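Local coordinates for protein probable zinc protease PqqL (Escherichia coli, PDB 6OFS) that probably cleaves peptides or proteins in the periplasm as a zinc-dependent endopeptidase of the M16 (insulinase) family, at residues A621-D626 with L650-I655; F531-K536 with D644-L649; R471-T476 with L559-A564; P592-I597 with R696-I701. All coordinates share one frame; numbering follows the deposited sequence.

Contact 1. Residues A621-D626 with L650-I655; sequences ALKTLD and LQENQI
Lys623 reaches over to Glu652 in a salt bridge, Lys623 NZ lying 3.3 Å from Glu652 OE1, long enough that the hydrogen bond within it is weak. The two side chains arrive differently. Glu652 runs straight out, its CG trans to the main-chain N (chi1 -171°) and the chain extended beyond it, while the lysine folds at its last two torsions and brings the ammonium round to the carboxylate. Both residues are exposed, so the pair is probably a weak surface one. A firmer bond ties up the start of helix 652-657: the backbone N of Gln651, the N-cap residue, donates to OE1 of Gln654 at 2.9 Å and 170°, meeting a lone pair in the carbonyl plane. The bond is the one that forms half of a capping box, and it holds the turn at which the chain enters the helix. The contact thus joins the C-terminal end of helix 608-623 to the first turn of helix 652-657, in the helical run that separates strand 579-586 from strand 677-682. Next to the charged pair, Leu622 does the packing. Its CD2 lies 3.3 Å from Leu650 O and 3.9 Å from Gln651 CA, against the backbone just ahead of the helix. The Gln651 chain, bent at chi2, swings its amide back to the same methyl, with NE2 4.1 Å from Leu622 CD2. Leu649 also touches Leu622, and Ile655 packs on Gln618 and Ile619.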
loop_
_atom_site.group_PDB
_atom_site.type_symbol
_atom_site.label_atom_id
_atom_site.label_comp_id
_atom_site.label_asym_id
_atom_site.label_seq_id
_atom_site.Cartn_x
_atom_site.Cartn_y
_atom_site.Cartn_z
ATOM N N ALA A 621 -11.927 -15.726 15.323
ATOM C CA ALA A 621 -13.332 -15.862 15.714
ATOM C C ALA A 621 -13.886 -17.248 15.359
ATOM O O ALA A 621 -14.569 -17.857 16.177
ATOM C CB ALA A 621 -14.176 -14.762 15.083
ATOM N N LEU A 622 -13.557 -17.763 14.169
ATOM C CA LEU A 622 -13.994 -19.091 13.758
ATOM C C LEU A 622 -13.331 -20.154 14.636
ATOM O O LEU A 622 -14.004 -21.061 15.114
ATOM C CB LEU A 622 -13.673 -19.347 12.276
ATOM C CG LEU A 622 -14.094 -20.729 11.753
ATOM C CD1 LEU A 622 -15.618 -20.854 11.664
ATOM C CD2 LEU A 622 -13.411 -21.045 10.450
ATOM N N LYS A 623 -12.025 -20.012 14.865
ATOM C CA LYS A 623 -11.231 -20.926 15.682
ATOM C C LYS A 623 -11.783 -21.113 17.110
ATOM O O LYS A 623 -11.820 -22.239 17.604
ATOM C CB LYS A 623 -9.793 -20.408 15.754
ATOM C CG LYS A 623 -8.723 -21.487 15.757
ATOM C CD LYS A 623 -7.348 -20.888 15.426
ATOM C CE LYS A 623 -7.116 -20.594 13.947
ATOM N NZ LYS A 623 -6.923 -21.827 13.128
ATOM N N THR A 624 -12.216 -20.016 17.756
ATOM C CA THR A 624 -12.649 -20.036 19.154
ATOM C C THR A 624 -14.183 -19.921 19.342
ATOM O O THR A 624 -14.630 -19.459 20.394
ATOM C CB THR A 624 -11.864 -18.958 19.940
ATOM O OG1 THR A 624 -12.009 -17.694 19.292
ATOM C CG2 THR A 624 -10.386 -19.275 20.046
ATOM N N LEU A 625 -14.973 -20.408 18.367
ATOM C CA LEU A 625 -16.438 -20.351 18.400
ATOM C C LEU A 625 -17.091 -21.208 19.526
ATOM O O LEU A 625 -18.158 -20.838 20.017
ATOM C CB LEU A 625 -17.025 -20.700 17.012
ATOM C CG LEU A 625 -18.550 -20.475 16.825
ATOM C CD1 LEU A 625 -18.944 -18.981 16.923
ATOM C CD2 LEU A 625 -19.052 -21.114 15.546
ATOM N N ASP A 626 -16.445 -22.316 19.946
ATOM C CA ASP A 626 -16.936 -23.202 21.014
ATOM C C ASP A 626 -16.919 -22.512 22.380
ATOM O O ASP A 626 -17.627 -22.928 23.298
ATOM C CB ASP A 626 -16.141 -24.521 21.041
ATOM C CG ASP A 626 -16.451 -25.503 19.909
ATOM O OD1 ASP A 626 -17.248 -25.143 18.993
ATOM O OD2 ASP A 626 -15.892 -26.624 19.929
ATOM N N LEU A 650 -17.560 -19.256 6.716
ATOM C CA LEU A 650 -16.403 -19.502 5.865
ATOM C C LEU A 650 -15.273 -20.141 6.663
ATOM O O LEU A 650 -15.062 -19.803 7.833
ATOM C CB LEU A 650 -15.915 -18.206 5.206
ATOM C CG LEU A 650 -16.926 -17.494 4.334
ATOM C CD1 LEU A 650 -16.450 -16.120 3.995
ATOM C CD2 LEU A 650 -17.249 -18.308 3.095
ATOM N N GLN A 651 -14.568 -21.082 6.029
ATOM C CA GLN A 651 -13.437 -21.767 6.640
ATOM C C GLN A 651 -12.198 -20.902 6.467
ATOM O O GLN A 651 -12.219 -19.964 5.658
ATOM C CB GLN A 651 -13.255 -23.172 6.029
ATOM C CG GLN A 651 -14.338 -24.182 6.435
ATOM C CD GLN A 651 -14.570 -24.242 7.935
ATOM O OE1 GLN A 651 -15.640 -23.872 8.440
ATOM N NE2 GLN A 651 -13.563 -24.691 8.683
ATOM N N GLU A 652 -11.135 -21.190 7.242
ATOM C CA GLU A 652 -9.863 -20.458 7.220
ATOM C C GLU A 652 -9.320 -20.213 5.793
ATOM O O GLU A 652 -8.967 -19.078 5.473
ATOM C CB GLU A 652 -8.828 -21.176 8.101
ATOM C CG GLU A 652 -7.541 -20.405 8.340
ATOM C CD GLU A 652 -6.545 -21.065 9.278
ATOM O OE1 GLU A 652 -6.879 -22.118 9.872
ATOM O OE2 GLU A 652 -5.425 -20.520 9.422
ATOM N N ASN A 653 -9.287 -21.259 4.937
ATOM C CA ASN A 653 -8.794 -21.148 3.548
ATOM C C ASN A 653 -9.539 -20.076 2.729
ATOM O O ASN A 653 -8.903 -19.292 2.010
ATOM C CB ASN A 653 -8.804 -22.522 2.819
ATOM C CG ASN A 653 -10.125 -23.265 2.820
ATOM O OD1 ASN A 653 -10.839 -23.353 3.831
ATOM N ND2 ASN A 653 -10.459 -23.848 1.683
ATOM N N GLN A 654 -10.882 -20.042 2.882
ATOM C CA GLN A 654 -11.804 -19.117 2.215
ATOM C C GLN A 654 -11.552 -17.663 2.612
ATOM O O GLN A 654 -11.650 -16.773 1.776
ATOM C CB GLN A 654 -13.256 -19.527 2.471
ATOM C CG GLN A 654 -13.496 -21.016 2.233
ATOM C CD GLN A 654 -14.951 -21.362 2.250
ATOM O OE1 GLN A 654 -15.560 -21.568 3.312
ATOM N NE2 GLN A 654 -15.538 -21.441 1.065
ATOM N N ILE A 655 -11.155 -17.439 3.863
ATOM C CA ILE A 655 -10.830 -16.110 4.380
ATOM C C ILE A 655 -9.494 -15.652 3.799
ATOM O O ILE A 655 -9.402 -14.536 3.290
ATOM C CB ILE A 655 -10.912 -16.034 5.935
ATOM C CG1 ILE A 655 -12.319 -16.482 6.438
ATOM C CG2 ILE A 655 -10.575 -14.620 6.437
ATOM C CD1 ILE A 655 -12.433 -16.895 7.966
#

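Contact 2. Residues F531-K536 with D644-L649; sequences FPAQQK and DDRTKL
Arg646 lays the aliphatic part of its side chain across Ala533, with CG 3.8 Å from Ala533 CA, and then runs on past the Phe531 carbonyl, where its CD stands 3.7 Å from Phe531 O. Lys536 meets it at about a right angle: Lys536 CD sits 3.8 Å from Arg646 CB, so methylenes touch while the two charged ends stay apart, NZ of Lys536 being 6.9 Å from NH1 of Arg646. The methyl of Ala533 meets the neighbouring residue as well, its CB 4.0 Å from Asp645 CB. Beyond the bend at chi3 (-70°), the guanidinium turns back on its own segment and takes Asp644 side-on. Arg646 NE donates to Asp644 OD1 at 2.8 Å and Arg646 NH2 to Asp644 OD2 at 3.0 Å, both on the syn side; the oxygens lie near the guanidinium plane, but the nitrogens stand well out of the carboxylate plane. Asp644 OD2 is held a second time by Thr715 N, and Arg646 NH1 bonds Lys712 O. A leucine in place of Arg646 would probably leave the Asp644 carboxylate without its charged mate and Lys712 O without this donor. Within 531-536, Pro532 O accepts from both Gln535 N and Lys536 N and keeps that bend compact. What results is two connecting loops packed together, one ahead of helix 539-547 and the other a short 3-10 turn, at whose start Arg646 N donates weakly to Asp644 OD1, an Asx turn.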
loop_
_atom_site.group_PDB
_atom_site.type_symbol
_atom_site.label_atom_id
_atom_site.label_comp_id
_atom_site.label_asym_id
_atom_site.label_seq_id
_atom_site.Cartn_x
_atom_site.Cartn_y
_atom_site.Cartn_z
ATOM N N PHE A 531 -23.763 -11.455 -4.001
ATOM C CA PHE A 531 -22.481 -12.156 -4.094
ATOM C C PHE A 531 -22.541 -13.673 -3.780
ATOM O O PHE A 531 -23.374 -14.087 -2.969
ATOM C CB PHE A 531 -21.462 -11.473 -3.160
ATOM C CG PHE A 531 -21.133 -10.032 -3.484
ATOM C CD1 PHE A 531 -21.918 -8.994 -2.995
ATOM C CD2 PHE A 531 -20.006 -9.710 -4.229
ATOM C CE1 PHE A 531 -21.602 -7.661 -3.276
ATOM C CE2 PHE A 531 -19.680 -8.373 -4.492
ATOM C CZ PHE A 531 -20.484 -7.358 -4.017
ATOM N N PRO A 532 -21.602 -14.491 -4.347
ATOM C CA PRO A 532 -21.581 -15.947 -4.059
ATOM C C PRO A 532 -21.283 -16.324 -2.600
ATOM O O PRO A 532 -20.746 -15.505 -1.856
ATOM C CB PRO A 532 -20.475 -16.468 -4.983
ATOM C CG PRO A 532 -20.364 -15.430 -6.072
ATOM C CD PRO A 532 -20.565 -14.146 -5.339
ATOM N N ALA A 533 -21.606 -17.575 -2.211
ATOM C CA ALA A 533 -21.457 -18.137 -0.859
ATOM C C ALA A 533 -20.088 -17.899 -0.175
ATOM O O ALA A 533 -20.027 -17.770 1.048
ATOM C CB ALA A 533 -21.780 -19.624 -0.876
ATOM N N GLN A 534 -19.016 -17.823 -0.959
ATOM C CA GLN A 534 -17.645 -17.607 -0.467
ATOM C C GLN A 534 -17.409 -16.132 -0.137
ATOM O O GLN A 534 -16.516 -15.801 0.653
ATOM C CB GLN A 534 -16.590 -18.059 -1.518
ATOM C CG GLN A 534 -16.734 -19.500 -2.037
ATOM C CD GLN A 534 -17.955 -19.715 -2.911
ATOM O OE1 GLN A 534 -18.238 -18.948 -3.851
ATOM N NE2 GLN A 534 -18.720 -20.754 -2.593
ATOM N N GLN A 535 -18.195 -15.246 -0.773
ATOM C CA GLN A 535 -18.039 -13.804 -0.658
ATOM C C GLN A 535 -18.998 -13.104 0.307
ATOM O O GLN A 535 -18.538 -12.203 1.008
ATOM C CB GLN A 535 -18.125 -13.156 -2.049
ATOM C CG GLN A 535 -16.819 -13.190 -2.833
ATOM C CD GLN A 535 -17.037 -12.884 -4.291
ATOM O OE1 GLN A 535 -17.487 -13.736 -5.056
ATOM N NE2 GLN A 535 -16.715 -11.666 -4.716
ATOM N N LYS A 536 -20.303 -13.480 0.335
ATOM C CA LYS A 536 -21.342 -12.826 1.154
ATOM C C LYS A 536 -20.832 -12.161 2.437
ATOM O O LYS A 536 -20.900 -10.941 2.557
ATOM C CB LYS A 536 -22.524 -13.757 1.483
ATOM C CG LYS A 536 -23.671 -12.990 2.160
ATOM C CD LYS A 536 -24.814 -13.869 2.643
ATOM C CE LYS A 536 -25.144 -13.677 4.112
ATOM N NZ LYS A 536 -25.637 -12.302 4.433
ATOM N N ASP A 644 -29.880 -22.219 2.353
ATOM C CA ASP A 644 -29.008 -21.431 1.476
ATOM C C ASP A 644 -27.547 -21.663 1.855
ATOM O O ASP A 644 -27.203 -21.600 3.038
ATOM C CB ASP A 644 -29.355 -19.929 1.616
ATOM C CG ASP A 644 -29.171 -19.091 0.362
ATOM O OD1 ASP A 644 -28.010 -18.935 -0.086
ATOM O OD2 ASP A 644 -30.180 -18.562 -0.151
ATOM N N ASP A 645 -26.687 -21.905 0.854
ATOM C CA ASP A 645 -25.254 -22.118 1.059
ATOM C C ASP A 645 -24.584 -20.900 1.692
ATOM O O ASP A 645 -23.597 -21.049 2.410
ATOM C CB ASP A 645 -24.556 -22.463 -0.274
ATOM C CG ASP A 645 -24.497 -23.951 -0.608
ATOM O OD1 ASP A 645 -24.136 -24.755 0.294
ATOM O OD2 ASP A 645 -24.783 -24.312 -1.775
ATOM N N ARG A 646 -25.139 -19.705 1.435
ATOM C CA ARG A 646 -24.640 -18.417 1.904
ATOM C C ARG A 646 -24.673 -18.205 3.439
ATOM O O ARG A 646 -23.928 -17.360 3.948
ATOM C CB ARG A 646 -25.390 -17.291 1.193
ATOM C CG ARG A 646 -25.026 -17.131 -0.282
ATOM C CD ARG A 646 -25.822 -16.013 -0.921
ATOM N NE ARG A 646 -27.232 -16.384 -1.043
ATOM C CZ ARG A 646 -28.200 -15.576 -1.455
ATOM N NH1 ARG A 646 -27.927 -14.323 -1.802
ATOM N NH2 ARG A 646 -29.449 -16.016 -1.534
ATOM N N THR A 647 -25.519 -18.965 4.168
ATOM C CA THR A 647 -25.656 -18.867 5.626
ATOM C C THR A 647 -24.460 -19.463 6.354
ATOM O O THR A 647 -24.191 -19.074 7.489
ATOM C CB THR A 647 -26.962 -19.512 6.104
ATOM O OG1 THR A 647 -26.913 -20.925 5.889
ATOM C CG2 THR A 647 -28.198 -18.897 5.454
ATOM N N LYS A 648 -23.760 -20.416 5.700
ATOM C CA LYS A 648 -22.591 -21.132 6.216
ATOM C C LYS A 648 -21.418 -20.218 6.549
ATOM O O LYS A 648 -21.199 -19.197 5.884
ATOM C CB LYS A 648 -22.135 -22.211 5.230
ATOM C CG LYS A 648 -22.996 -23.463 5.229
ATOM C CD LYS A 648 -22.350 -24.579 4.411
ATOM C CE LYS A 648 -22.876 -25.953 4.783
ATOM N NZ LYS A 648 -22.257 -26.479 6.034
ATOM N N LEU A 649 -20.672 -20.592 7.597
ATOM C CA LEU A 649 -19.492 -19.865 8.022
ATOM C C LEU A 649 -18.355 -20.246 7.096
ATOM O O LEU A 649 -18.204 -21.424 6.727
ATOM C CB LEU A 649 -19.106 -20.229 9.463
ATOM C CG LEU A 649 -19.876 -19.585 10.601
ATOM C CD1 LEU A 649 -19.494 -20.232 11.904
ATOM C CD2 LEU A 649 -19.616 -18.074 10.683
#

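Contact 3. Residues R471-T476 with L559-A564; sequences RNLSLT and LKRWSA
The polar tie runs from Arg561 to the backbone of Arg471: Arg561 NH1 donates to Arg471 O at 2.8 Å and 167°, with the acceptor in the guanidinium plane and the donor in the carbonyl plane. Arg561 NH2 has a salt bridge to Glu565, which probably eases the presence of Arg471, whose NH2 lies 5.4 Å from Arg561 NH1. Between these two arginines sits Leu473, one methyl for each flat group. Its CD1 rests over the centre of the Arg561 guanidinium, 3.4 Å above the plane, and its CD2 similarly covers one face of the Arg471 guanidinium. Segment 471-476 lies in what is probably the linker that, as in other single-chain M16 enzymes, joins the N-terminal and C-terminal halves; here it passes, extended, across helix 556-565, itself part of the C-terminal half. The aromatic packing is by Trp562. Leu475 CD1 makes a CH-pi contact over the six-membered ring, 3.6 Å from the centroid and only 5° off the normal. CG of the tryptophan is anti to the backbone N (chi1 176°), which sends the indole out toward the linker, and Leu473 O meets its edge 3.5 Å from Trp562 CD1. With an alanine at Trp562, Leu475 CD1 would probably lose the ring face it rests on, and Pro592 and Leu596 of helix 591-602 a packing surface. A last apolar touch brings Leu475 CD1 to 4.4 Å from Leu559 CD1.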
loop_
_atom_site.group_PDB
_atom_site.type_symbol
_atom_site.label_atom_id
_atom_site.label_comp_id
_atom_site.label_asym_id
_atom_site.label_seq_id
_atom_site.Cartn_x
_atom_site.Cartn_y
_atom_site.Cartn_z
ATOM N N ARG A 471 2.246 19.850 2.305
ATOM C CA ARG A 471 1.664 20.166 1.007
ATOM C C ARG A 471 0.180 20.430 1.054
ATOM O O ARG A 471 -0.526 19.824 1.864
ATOM C CB ARG A 471 2.001 19.078 -0.029
ATOM C CG ARG A 471 1.164 17.806 0.064
ATOM C CD ARG A 471 1.665 16.726 -0.882
ATOM N NE ARG A 471 0.650 15.701 -1.132
ATOM C CZ ARG A 471 0.443 14.636 -0.365
ATOM N NH1 ARG A 471 -0.505 13.760 -0.675
ATOM N NH2 ARG A 471 1.188 14.436 0.720
ATOM N N ASN A 472 -0.292 21.339 0.177
ATOM C CA ASN A 472 -1.704 21.652 0.013
ATOM C C ASN A 472 -2.419 20.373 -0.472
ATOM O O ASN A 472 -1.919 19.674 -1.362
ATOM C CB ASN A 472 -1.873 22.789 -0.993
ATOM C CG ASN A 472 -3.311 23.150 -1.297
ATOM O OD1 ASN A 472 -4.031 23.724 -0.467
ATOM N ND2 ASN A 472 -3.752 22.819 -2.506
ATOM N N LEU A 473 -3.536 20.034 0.175
ATOM C CA LEU A 473 -4.298 18.831 -0.150
ATOM C C LEU A 473 -5.653 19.171 -0.758
ATOM O O LEU A 473 -6.394 20.010 -0.223
ATOM C CB LEU A 473 -4.497 17.937 1.093
ATOM C CG LEU A 473 -3.277 17.498 1.923
ATOM C CD1 LEU A 473 -3.734 16.786 3.160
ATOM C CD2 LEU A 473 -2.329 16.575 1.128
ATOM N N SER A 474 -5.979 18.503 -1.878
ATOM C CA SER A 474 -7.252 18.671 -2.582
ATOM C C SER A 474 -7.722 17.363 -3.207
ATOM O O SER A 474 -6.906 16.512 -3.567
ATOM C CB SER A 474 -7.165 19.776 -3.637
ATOM O OG SER A 474 -6.411 19.388 -4.776
ATOM N N LEU A 475 -9.038 17.207 -3.313
ATOM C CA LEU A 475 -9.662 16.059 -3.946
ATOM C C LEU A 475 -10.476 16.575 -5.125
ATOM O O LEU A 475 -11.558 16.062 -5.424
ATOM C CB LEU A 475 -10.529 15.280 -2.952
ATOM C CG LEU A 475 -9.801 14.386 -1.971
ATOM C CD1 LEU A 475 -10.777 13.772 -0.992
ATOM C CD2 LEU A 475 -9.036 13.292 -2.687
ATOM N N THR A 476 -9.933 17.608 -5.797
ATOM C CA THR A 476 -10.539 18.261 -6.953
ATOM C C THR A 476 -10.703 17.246 -8.103
ATOM O O THR A 476 -9.804 16.448 -8.393
ATOM C CB THR A 476 -9.784 19.572 -7.312
ATOM O OG1 THR A 476 -10.616 20.407 -8.127
ATOM C CG2 THR A 476 -8.409 19.336 -7.971
ATOM N N LEU A 559 -5.743 11.849 4.161
ATOM C CA LEU A 559 -7.202 11.908 4.109
ATOM C C LEU A 559 -7.744 12.441 5.428
ATOM O O LEU A 559 -8.692 13.228 5.404
ATOM C CB LEU A 559 -7.830 10.535 3.758
ATOM C CG LEU A 559 -9.371 10.448 3.693
ATOM C CD1 LEU A 559 -9.981 11.463 2.709
ATOM C CD2 LEU A 559 -9.817 9.060 3.365
ATOM N N LYS A 560 -7.125 12.041 6.567
ATOM C CA LYS A 560 -7.535 12.497 7.898
ATOM C C LYS A 560 -7.294 13.998 8.029
ATOM O O LYS A 560 -8.184 14.717 8.484
ATOM C CB LYS A 560 -6.814 11.706 9.003
ATOM C CG LYS A 560 -7.380 11.947 10.398
ATOM C CD LYS A 560 -6.484 11.363 11.490
ATOM C CE LYS A 560 -6.953 11.754 12.880
ATOM N NZ LYS A 560 -6.285 10.953 13.940
ATOM N N ARG A 561 -6.117 14.474 7.585
ATOM C CA ARG A 561 -5.760 15.896 7.621
ATOM C C ARG A 561 -6.711 16.734 6.740
ATOM O O ARG A 561 -7.255 17.732 7.227
ATOM C CB ARG A 561 -4.276 16.114 7.254
ATOM C CG ARG A 561 -3.851 17.582 7.342
ATOM C CD ARG A 561 -2.357 17.770 7.445
ATOM N NE ARG A 561 -1.637 17.541 6.187
ATOM C CZ ARG A 561 -1.470 18.449 5.230
ATOM N NH1 ARG A 561 -0.747 18.162 4.154
ATOM N NH2 ARG A 561 -2.046 19.642 5.325
ATOM N N TRP A 562 -6.935 16.300 5.468
ATOM C CA TRP A 562 -7.850 16.949 4.515
ATOM C C TRP A 562 -9.268 17.026 5.101
ATOM O O TRP A 562 -9.913 18.072 4.995
ATOM C CB TRP A 562 -7.856 16.208 3.157
ATOM C CG TRP A 562 -8.836 16.753 2.153
ATOM C CD1 TRP A 562 -8.616 17.742 1.238
ATOM C CD2 TRP A 562 -10.196 16.340 1.979
ATOM N NE1 TRP A 562 -9.757 17.966 0.498
ATOM C CE2 TRP A 562 -10.743 17.124 0.938
ATOM C CE3 TRP A 562 -11.019 15.403 2.630
ATOM C CZ2 TRP A 562 -12.068 16.986 0.517
ATOM C CZ3 TRP A 562 -12.325 15.252 2.200
ATOM C CH2 TRP A 562 -12.841 16.043 1.165
ATOM N N SER A 563 -9.733 15.915 5.719
ATOM C CA SER A 563 -11.054 15.805 6.337
ATOM C C SER A 563 -11.245 16.826 7.447
ATOM O O SER A 563 -12.270 17.509 7.475
ATOM C CB SER A 563 -11.306 14.390 6.850
ATOM O OG SER A 563 -11.379 13.468 5.772
ATOM N N ALA A 564 -10.236 16.966 8.327
ATOM C CA ALA A 564 -10.249 17.931 9.421
ATOM C C ALA A 564 -10.170 19.371 8.882
ATOM O O ALA A 564 -10.956 20.212 9.317
ATOM C CB ALA A 564 -9.095 17.650 10.370
#

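Contact 4. Residues P592-I597 with R696-I701; sequences PGFQLI and RYLGSI
Helix 591-602 packs against the C-terminal end of helix 687-697, with Phe594 and Gln595 set against Tyr697, beside the sheet that contains strands 517-524 and 677-682. Gln595 and Tyr697 lie side by side and point the same way, the amide turned 75° from the ring. Gln595 CG runs close along the ring, 3.4 Å from Tyr697 CE1, and Gln595 NE2 then donates to Tyr697 OH at 3.2 Å and 150°, the oxygen standing slightly out of the amide plane. That hydroxyl has another partner in Glu591 OE1, so two bonds hold it in place. The backbone N of Gln595 lies over one ring face and Arg696 CG over the opposite one, which probably limits the ring's rotation. Nearer the base of the tyrosine, Phe594 CB presses obliquely on the ring, 3.7 Å from Tyr697 CD2. Leu698 fills the next position: its CD1 comes in at the edge of the phenylalanine ring, 4.1 Å from Phe594 CE2, while its other methyl, CD2, is 3.6 Å from Ile597 CG2. Past the helix, Ser700 OG bonds back to Arg696 O at 2.7 Å. On the sheet side, Phe594 and Leu698 reach Ile681, and Ile597 and Leu698 reach Phe679, all on strand 677-682; Phe594 and Ile597 also meet Ile520 of strand 517-524, while helix 556-565 flanks Gln595 and Leu596 through Trp562.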
loop_
_atom_site.group_PDB
_atom_site.type_symbol
_atom_site.label_atom_id
_atom_site.label_comp_id
_atom_site.label_asym_id
_atom_site.label_seq_id
_atom_site.Cartn_x
_atom_site.Cartn_y
_atom_site.Cartn_z
ATOM N N PRO A 592 -16.069 20.082 -0.591
ATOM C CA PRO A 592 -15.349 18.897 -0.076
ATOM C C PRO A 592 -16.203 17.647 0.188
ATOM O O PRO A 592 -15.730 16.533 -0.045
ATOM C CB PRO A 592 -14.698 19.427 1.204
ATOM C CG PRO A 592 -14.492 20.862 0.924
ATOM C CD PRO A 592 -15.764 21.257 0.256
ATOM N N GLY A 593 -17.446 17.845 0.637
ATOM C CA GLY A 593 -18.408 16.772 0.865
ATOM C C GLY A 593 -18.678 15.992 -0.411
ATOM O O GLY A 593 -18.607 14.757 -0.421
ATOM N N PHE A 594 -18.919 16.723 -1.516
ATOM C CA PHE A 594 -19.155 16.156 -2.846
ATOM C C PHE A 594 -17.888 15.487 -3.419
ATOM O O PHE A 594 -17.991 14.418 -4.043
ATOM C CB PHE A 594 -19.671 17.231 -3.806
ATOM C CG PHE A 594 -21.089 17.669 -3.558
ATOM C CD1 PHE A 594 -21.364 18.751 -2.726
ATOM C CD2 PHE A 594 -22.152 17.029 -4.188
ATOM C CE1 PHE A 594 -22.683 19.162 -2.503
ATOM C CE2 PHE A 594 -23.473 17.447 -3.971
ATOM C CZ PHE A 594 -23.728 18.509 -3.132
ATOM N N GLN A 595 -16.704 16.110 -3.193
ATOM C CA GLN A 595 -15.408 15.582 -3.649
ATOM C C GLN A 595 -15.125 14.230 -3.015
ATOM O O GLN A 595 -14.619 13.343 -3.693
ATOM C CB GLN A 595 -14.240 16.528 -3.295
ATOM C CG GLN A 595 -14.257 17.861 -4.019
ATOM C CD GLN A 595 -13.197 18.821 -3.559
ATOM O OE1 GLN A 595 -12.775 18.832 -2.402
ATOM N NE2 GLN A 595 -12.752 19.664 -4.468
ATOM N N LEU A 596 -15.434 14.081 -1.720
ATOM C CA LEU A 596 -15.169 12.847 -0.993
ATOM C C LEU A 596 -16.104 11.734 -1.408
ATOM O O LEU A 596 -15.623 10.623 -1.583
ATOM C CB LEU A 596 -15.142 13.067 0.534
ATOM C CG LEU A 596 -14.696 11.881 1.410
ATOM C CD1 LEU A 596 -13.375 11.285 0.963
ATOM C CD2 LEU A 596 -14.662 12.263 2.860
ATOM N N ILE A 597 -17.397 12.029 -1.636
ATOM C CA ILE A 597 -18.381 11.050 -2.139
ATOM C C ILE A 597 -17.896 10.485 -3.490
ATOM O O ILE A 597 -17.849 9.262 -3.671
ATOM C CB ILE A 597 -19.802 11.699 -2.246
ATOM C CG1 ILE A 597 -20.599 11.558 -0.931
ATOM C CG2 ILE A 597 -20.605 11.187 -3.446
ATOM C CD1 ILE A 597 -21.116 10.144 -0.573
ATOM N N ARG A 696 -21.164 18.342 -11.500
ATOM C CA ARG A 696 -19.705 18.207 -11.450
ATOM C C ARG A 696 -19.226 16.956 -10.670
ATOM O O ARG A 696 -18.249 16.344 -11.101
ATOM C CB ARG A 696 -19.059 19.506 -10.904
ATOM C CG ARG A 696 -17.536 19.549 -10.960
ATOM C CD ARG A 696 -16.998 20.939 -10.691
ATOM N NE ARG A 696 -15.638 20.904 -10.150
ATOM C CZ ARG A 696 -14.533 21.031 -10.878
ATOM N NH1 ARG A 696 -14.611 21.198 -12.193
ATOM N NH2 ARG A 696 -13.341 20.973 -10.299
ATOM N N TYR A 697 -19.898 16.571 -9.555
ATOM C CA TYR A 697 -19.424 15.447 -8.735
ATOM C C TYR A 697 -20.278 14.158 -8.771
ATOM O O TYR A 697 -19.722 13.066 -8.594
ATOM C CB TYR A 697 -19.202 15.895 -7.279
ATOM C CG TYR A 697 -18.072 16.897 -7.137
ATOM C CD1 TYR A 697 -16.745 16.480 -7.103
ATOM C CD2 TYR A 697 -18.328 18.264 -7.083
ATOM C CE1 TYR A 697 -15.698 17.398 -7.017
ATOM C CE2 TYR A 697 -17.289 19.192 -6.987
ATOM C CZ TYR A 697 -15.974 18.753 -6.949
ATOM O OH TYR A 697 -14.933 19.649 -6.850
ATOM N N LEU A 698 -21.594 14.264 -8.995
ATOM C CA LEU A 698 -22.472 13.086 -9.025
ATOM C C LEU A 698 -22.917 12.709 -10.455
ATOM O O LEU A 698 -23.238 11.548 -10.716
ATOM C CB LEU A 698 -23.676 13.269 -8.077
ATOM C CG LEU A 698 -23.416 13.979 -6.724
ATOM C CD1 LEU A 698 -24.686 14.097 -5.922
ATOM C CD2 LEU A 698 -22.367 13.260 -5.875
ATOM N N GLY A 699 -22.899 13.689 -11.357
ATOM C CA GLY A 699 -23.259 13.512 -12.759
ATOM C C GLY A 699 -22.097 13.076 -13.625
ATOM O O GLY A 699 -22.288 12.629 -14.762
ATOM N N SER A 700 -20.892 13.181 -13.066
ATOM C CA SER A 700 -19.613 12.842 -13.679
ATOM C C SER A 700 -19.249 11.357 -13.563
ATOM O O SER A 700 -18.432 10.874 -14.354
ATOM C CB SER A 700 -18.512 13.682 -13.045
ATOM O OG SER A 700 -18.685 15.042 -13.406
ATOM N N ILE A 701 -19.817 10.649 -12.559
ATOM C CA ILE A 701 -19.557 9.232 -12.294
ATOM C C ILE A 701 -20.036 8.401 -13.477
ATOM O O ILE A 701 -21.164 8.570 -13.941
ATOM C CB ILE A 701 -20.110 8.763 -10.917
ATOM C CG1 ILE A 701 -19.444 9.563 -9.772
ATOM C CG2 ILE A 701 -19.902 7.247 -10.715
ATOM C CD1 ILE A 701 -20.186 9.581 -8.433
#

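The four contacts fall into two touching pairs. Contacts 1 and 2 have centres 14 Å apart and meet where Leu650 CD1 packs on Gln534 O (3.4 Å); their segments alternate along the chain. Contacts 3 and 4 have centres 15 Å apart: Trp562 of contact 3 packs on helix 591-602, which carries contact 4's first segment, with Trp562 CH2 3.2 Å from Pro592 O, and Leu475 O touches Gln595. The pairs themselves stay separate, about 16 Å between nearest atoms of contacts 2 and 4 and about 24 Å between those of contacts 1 and 3. In sequence, contact 1 is nested inside the loop closed by contact 4. All lie away from the zinc site of His54 and His58.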